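Long-range contacts in (R)-specific enoyl-CoA hydratase (Pseudomonas aeruginosa, PDB 5CPG), which catalyses the (R)-specific hydration of trans-2-enoyl-CoA to (R)-3-hydroxyacyl-CoA: residues K54-A58 with P92-G96; N5-L11 with L75-G79. The contacts are given in a common frame with arbitrary orientation. Residues are numbered along the deposited sequence.

How the contacts relate
Contacts 1 and 2 lie on opposite sides of the chain's centre, 34 Å apart between centres and about 20 Å at the nearest atoms, and their four segments alternate along the sequence. Each pairs two loops by two hydrogen bonds. The segments of the two contacts flank helix 62-73, one before and one after it, and likewise strand 81-89. Contact 1 is partly buried and largely backbone-driven: a single antiparallel bridge, with a water linking V93 N and A58 O beside it, and charged side chains at its margin. Contact 2 is the more enclosed, with six of seven touching residues buried; it combines one backbone bond, one asparagine bond and leucine-proline packing against the sheet.

Contact 1: residues K54-A58 with P92-G96; sequences KERIA and PVKLG
Two backbone hydrogen bonds join K54-A58 to P92-G96: A58 N donates to V93 O (2.8 Å, N-H...O 167°) and L95 N to R56 O (3.0 Å, 166°). They bracket a non-hydrogen-bonded antiparallel pair, I57 and K94, whose CA atoms lie 4.1 Å apart. This is a single bridge between extended loops (phi/psi -127/160 at I57, -110/157 at K94). At the next pair, V93 N and A58 O are 5.2 Å apart, and a water fills the gap, accepting from V93 N (2.9 Å) and donating to A58 O (2.8 Å). R56 (m, t, m, t) sends its NH1 to a salt bridge with E25, while its NH2 lies 3.7 Å from CD2 of L95 (t, p), the residue with most surface covered here, 80 Å². R56, A58 and L95 all touch L28 of helix 25-35. Further along, A58 CB meets V93 CG1 at 4.0 Å, I57 CG2 meets K94 CG at 4.2 Å, and E55 OE2 (chi1 p) approaches K94 CB to 3.4 Å. In this hotdog fold the bridge ties the excursion between helices 25-35 and 62-73, consistent with the (R)-hydratase overhang, to the link between strands 81-89 and 98-109. Since both direct bonds are backbone to backbone, the register depends on main-chain geometry, and the side chains add van der Waals cover, from the apolar A58-V93 pair and from charged E55 and R56.

Contact 2: residues N5-L11 with L75-G79; sequences NIPYAEL and LPGPG
P76 and N5 carry the largest covered areas, 67 and 63 Å². The peptide bond before P76 is cis, and P76 O accepts from I6 N (2.8 Å, N-H...O 165°) and lies 3.2 Å from N5 CB. The segments run antiparallel here, N5 facing G77 (CA-CA 4.6 Å) and I6 facing P76 (4.8 Å). N5, in its p rotamer with chi2 near 0°, donates ND2 to P78 O (2.9 Å, 147°); its OD1 accepts from L142 N, just before strand 143-144, the partner of strand 3-4. G77 takes phi/psi 93/-157, where a CB would clash with P78. In the hotdog fold, this contact joins the approach to strand 16-22 with the exit from helix 62-73, beside the sheet. L11 (m, t; 41 Å²) reaches back after residues 8-10, helical in phi/psi but not a regular helix; P7 O accepts from E10 N (3.0 Å) and L11 N (3.1 Å). L11 CD1 rests 3.9 Å from P76 CG and L11 CD2 3.6 Å from L75 CD1, which also meets I6 CG1 at 4.0 Å. L11 continues onto V105 and V114, and L75 onto L103 and M116, of strands 98-109 and 113-121; P78 packs on N39 of the second subunit.

Contact 1: residues K54-A58 with P92-G96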
loop_
_atom_site.group_PDB
_atom_site.type_symbol
_atom_site.label_atom_id
_atom_site.label_comp_id
_atom_site.label_asym_id
_atom_site.label_seq_id
_atom_site.Cartn_x
_atom_site.Cartn_y
_atom_site.Cartn_z
ATOM N N LYS A 54 13.497 19.636 -0.472
ATOM C CA LYS A 54 14.689 19.894 0.350
ATOM C C LYS A 54 15.073 18.776 1.305
ATOM O O LYS A 54 16.080 18.874 2.000
ATOM C CB LYS A 54 14.517 21.198 1.169
ATOM C CG LYS A 54 14.207 22.402 0.313
ATOM C CD LYS A 54 15.349 22.724 -0.612
ATOM C CE LYS A 54 15.002 23.970 -1.410
ATOM N NZ LYS A 54 16.139 24.456 -2.271
ATOM N N GLU A 55 14.275 17.712 1.335
ATOM C CA GLU A 55 14.514 16.583 2.193
ATOM C C GLU A 55 13.711 15.422 1.628
ATOM O O GLU A 55 12.902 15.616 0.706
ATOM C CB GLU A 55 14.060 16.870 3.639
ATOM C CG GLU A 55 12.560 17.159 3.654
ATOM C CD GLU A 55 12.017 17.571 5.030
ATOM O OE1 GLU A 55 12.805 17.719 5.981
ATOM O OE2 GLU A 55 10.790 17.751 5.145
ATOM N N ARG A 56 13.930 14.220 2.154
ATOM C CA ARG A 56 13.237 13.052 1.609
ATOM C C ARG A 56 11.740 13.076 1.955
ATOM O O ARG A 56 11.317 13.638 2.957
ATOM C CB ARG A 56 13.891 11.777 2.108
ATOM C CG ARG A 56 15.232 11.442 1.422
ATOM C CD ARG A 56 15.938 10.335 2.162
ATOM N NE ARG A 56 16.399 10.796 3.465
ATOM C CZ ARG A 56 17.061 10.037 4.318
ATOM N NH1 ARG A 56 17.330 8.774 4.012
ATOM N NH2 ARG A 56 17.445 10.528 5.489
ATOM N N ILE A 57 10.938 12.443 1.111
ATOM C CA ILE A 57 9.494 12.368 1.357
ATOM C C ILE A 57 9.055 10.887 1.310
ATOM O O ILE A 57 9.733 10.049 0.720
ATOM C CB ILE A 57 8.673 13.191 0.325
ATOM C CG1 ILE A 57 8.772 12.588 -1.068
ATOM C CG2 ILE A 57 9.163 14.641 0.261
ATOM C CD1 ILE A 57 7.908 13.293 -2.081
ATOM N N ALA A 58 7.899 10.604 1.902
ATOM C CA ALA A 58 7.404 9.224 1.963
ATOM C C ALA A 58 6.732 8.879 0.654
ATOM O O ALA A 58 6.268 9.765 -0.075
ATOM C CB ALA A 58 6.409 9.069 3.122
ATOM N N PRO A 92 1.509 15.778 0.212
ATOM C CA PRO A 92 2.679 14.928 0.435
ATOM C C PRO A 92 2.986 14.722 1.921
ATOM O O PRO A 92 2.570 15.499 2.798
ATOM C CB PRO A 92 3.808 15.706 -0.228
ATOM C CG PRO A 92 3.354 17.112 -0.151
ATOM C CD PRO A 92 1.888 17.105 -0.308
ATOM N N VAL A 93 3.709 13.657 2.190
ATOM C CA VAL A 93 4.137 13.332 3.539
ATOM C C VAL A 93 5.655 13.387 3.548
ATOM O O VAL A 93 6.295 12.778 2.671
ATOM C CB VAL A 93 3.655 11.947 3.947
ATOM C CG1 VAL A 93 4.169 11.573 5.369
ATOM C CG2 VAL A 93 2.103 11.878 3.866
ATOM N N LYS A 94 6.232 14.103 4.514
ATOM C CA LYS A 94 7.675 14.318 4.487
ATOM C C LYS A 94 8.338 13.533 5.598
ATOM O O LYS A 94 7.673 13.146 6.567
ATOM C CB LYS A 94 7.990 15.817 4.599
ATOM C CG LYS A 94 7.355 16.633 3.465
ATOM C CD LYS A 94 7.612 18.125 3.589
ATOM C CE LYS A 94 6.991 18.696 4.849
ATOM N NZ LYS A 94 6.757 20.171 4.766
ATOM N N LEU A 95 9.621 13.255 5.430
ATOM C CA LEU A 95 10.420 12.673 6.497
ATOM C C LEU A 95 10.238 13.487 7.759
ATOM O O LEU A 95 10.326 14.720 7.727
ATOM C CB LEU A 95 11.892 12.644 6.089
ATOM C CG LEU A 95 12.867 12.061 7.098
ATOM C CD1 LEU A 95 12.546 10.587 7.347
ATOM C CD2 LEU A 95 14.288 12.236 6.526
ATOM N N GLY A 96 9.950 12.819 8.878
ATOM C CA GLY A 96 9.713 13.563 10.107
ATOM C C GLY A 96 8.295 14.031 10.383
ATOM O O GLY A 96 8.033 14.702 11.382
HETATM O O HOH W 1 4.145 11.524 0.257
#

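Contact 2: residues N5-L11 with L75-G79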
loop_
_atom_site.group_PDB
_atom_site.type_symbol
_atom_site.label_atom_id
_atom_site.label_comp_id
_atom_site.label_asym_id
_atom_site.label_seq_id
_atom_site.Cartn_x
_atom_site.Cartn_y
_atom_site.Cartn_z
ATOM N N ASN A 5 -11.131 -8.262 18.294
ATOM C CA ASN A 5 -11.836 -7.598 17.203
ATOM C C ASN A 5 -13.162 -7.021 17.661
ATOM O O ASN A 5 -13.557 -7.138 18.826
ATOM C CB ASN A 5 -12.048 -8.540 16.023
ATOM C CG ASN A 5 -12.964 -9.710 16.327
ATOM O OD1 ASN A 5 -13.490 -9.854 17.434
ATOM N ND2 ASN A 5 -13.167 -10.554 15.330
ATOM N N ILE A 6 -13.794 -6.325 16.738
ATOM C CA ILE A 6 -15.158 -5.830 16.880
ATOM C C ILE A 6 -15.990 -6.451 15.748
ATOM O O ILE A 6 -15.942 -5.988 14.592
ATOM C CB ILE A 6 -15.219 -4.302 16.815
ATOM C CG1 ILE A 6 -14.164 -3.646 17.717
ATOM C CG2 ILE A 6 -16.642 -3.776 17.117
ATOM C CD1 ILE A 6 -14.321 -3.948 19.180
ATOM N N PRO A 7 -16.750 -7.511 16.065
ATOM C CA PRO A 7 -17.542 -8.223 15.058
ATOM C C PRO A 7 -18.650 -7.360 14.493
ATOM O O PRO A 7 -18.988 -6.334 15.076
ATOM C CB PRO A 7 -18.137 -9.411 15.835
ATOM C CG PRO A 7 -17.333 -9.493 17.098
ATOM C CD PRO A 7 -16.921 -8.099 17.407
ATOM N N TYR A 8 -19.199 -7.791 13.357
ATOM C CA TYR A 8 -20.226 -7.048 12.642
ATOM C C TYR A 8 -21.396 -6.583 13.535
ATOM O O TYR A 8 -21.802 -5.435 13.457
ATOM C CB TYR A 8 -20.751 -7.913 11.497
ATOM C CG TYR A 8 -21.766 -7.250 10.594
ATOM C CD1 TYR A 8 -21.378 -6.404 9.557
ATOM C CD2 TYR A 8 -23.119 -7.500 10.756
ATOM C CE1 TYR A 8 -22.319 -5.824 8.701
ATOM C CE2 TYR A 8 -24.058 -6.920 9.922
ATOM C CZ TYR A 8 -23.662 -6.090 8.909
ATOM O OH TYR A 8 -24.606 -5.534 8.083
ATOM N N ALA A 9 -21.875 -7.456 14.405
ATOM C CA ALA A 9 -23.018 -7.110 15.252
ATOM C C ALA A 9 -22.702 -5.970 16.220
ATOM O O ALA A 9 -23.578 -5.175 16.547
ATOM C CB ALA A 9 -23.478 -8.320 16.016
ATOM N N GLU A 10 -21.447 -5.877 16.660
ATOM C CA GLU A 10 -21.064 -4.825 17.591
ATOM C C GLU A 10 -20.700 -3.521 16.896
ATOM O O GLU A 10 -20.745 -2.457 17.498
ATOM C CB GLU A 10 -19.893 -5.298 18.464
ATOM C CG GLU A 10 -20.158 -6.631 19.130
ATOM C CD GLU A 10 -19.004 -7.125 19.985
ATOM O OE1 GLU A 10 -18.132 -6.308 20.374
ATOM O OE2 GLU A 10 -18.978 -8.349 20.262
ATOM N N LEU A 11 -20.306 -3.569 15.633
ATOM C CA LEU A 11 -20.014 -2.332 14.918
ATOM C C LEU A 11 -21.239 -1.433 14.831
ATOM O O LEU A 11 -22.335 -1.941 14.661
ATOM C CB LEU A 11 -19.536 -2.647 13.496
ATOM C CG LEU A 11 -18.161 -3.283 13.440
ATOM C CD1 LEU A 11 -17.906 -3.736 12.001
ATOM C CD2 LEU A 11 -17.163 -2.246 13.849
ATOM N N LEU A 75 -9.849 -1.697 13.854
ATOM C CA LEU A 75 -11.300 -1.671 13.608
ATOM C C LEU A 75 -11.655 -2.067 12.162
ATOM O O LEU A 75 -11.334 -1.330 11.221
ATOM C CB LEU A 75 -11.847 -0.279 13.917
ATOM C CG LEU A 75 -13.361 -0.050 13.771
ATOM C CD1 LEU A 75 -14.104 -0.725 14.920
ATOM C CD2 LEU A 75 -13.803 1.440 13.635
ATOM N N PRO A 76 -12.349 -3.196 11.990
ATOM C CA PRO A 76 -12.828 -4.116 13.044
ATOM C C PRO A 76 -11.771 -5.033 13.633
ATOM O O PRO A 76 -12.025 -5.695 14.622
ATOM C CB PRO A 76 -13.916 -4.956 12.322
ATOM C CG PRO A 76 -14.157 -4.250 11.020
ATOM C CD PRO A 76 -12.845 -3.620 10.672
ATOM N N GLY A 77 -10.594 -5.118 13.022
ATOM C CA GLY A 77 -9.539 -5.921 13.604
ATOM C C GLY A 77 -9.491 -7.341 13.104
ATOM O O GLY A 77 -9.969 -7.654 12.009
ATOM N N PRO A 78 -8.898 -8.250 13.898
ATOM C CA PRO A 78 -8.714 -9.625 13.400
ATOM C C PRO A 78 -9.972 -10.322 12.861
ATOM O O PRO A 78 -11.025 -10.230 13.470
ATOM C CB PRO A 78 -8.172 -10.355 14.629
ATOM C CG PRO A 78 -7.406 -9.314 15.340
ATOM C CD PRO A 78 -8.173 -8.019 15.162
ATOM N N GLY A 79 -9.850 -10.985 11.709
ATOM C CA GLY A 79 -10.957 -11.659 11.074
ATOM C C GLY A 79 -11.609 -10.888 9.924
ATOM O O GLY A 79 -12.461 -11.398 9.259
#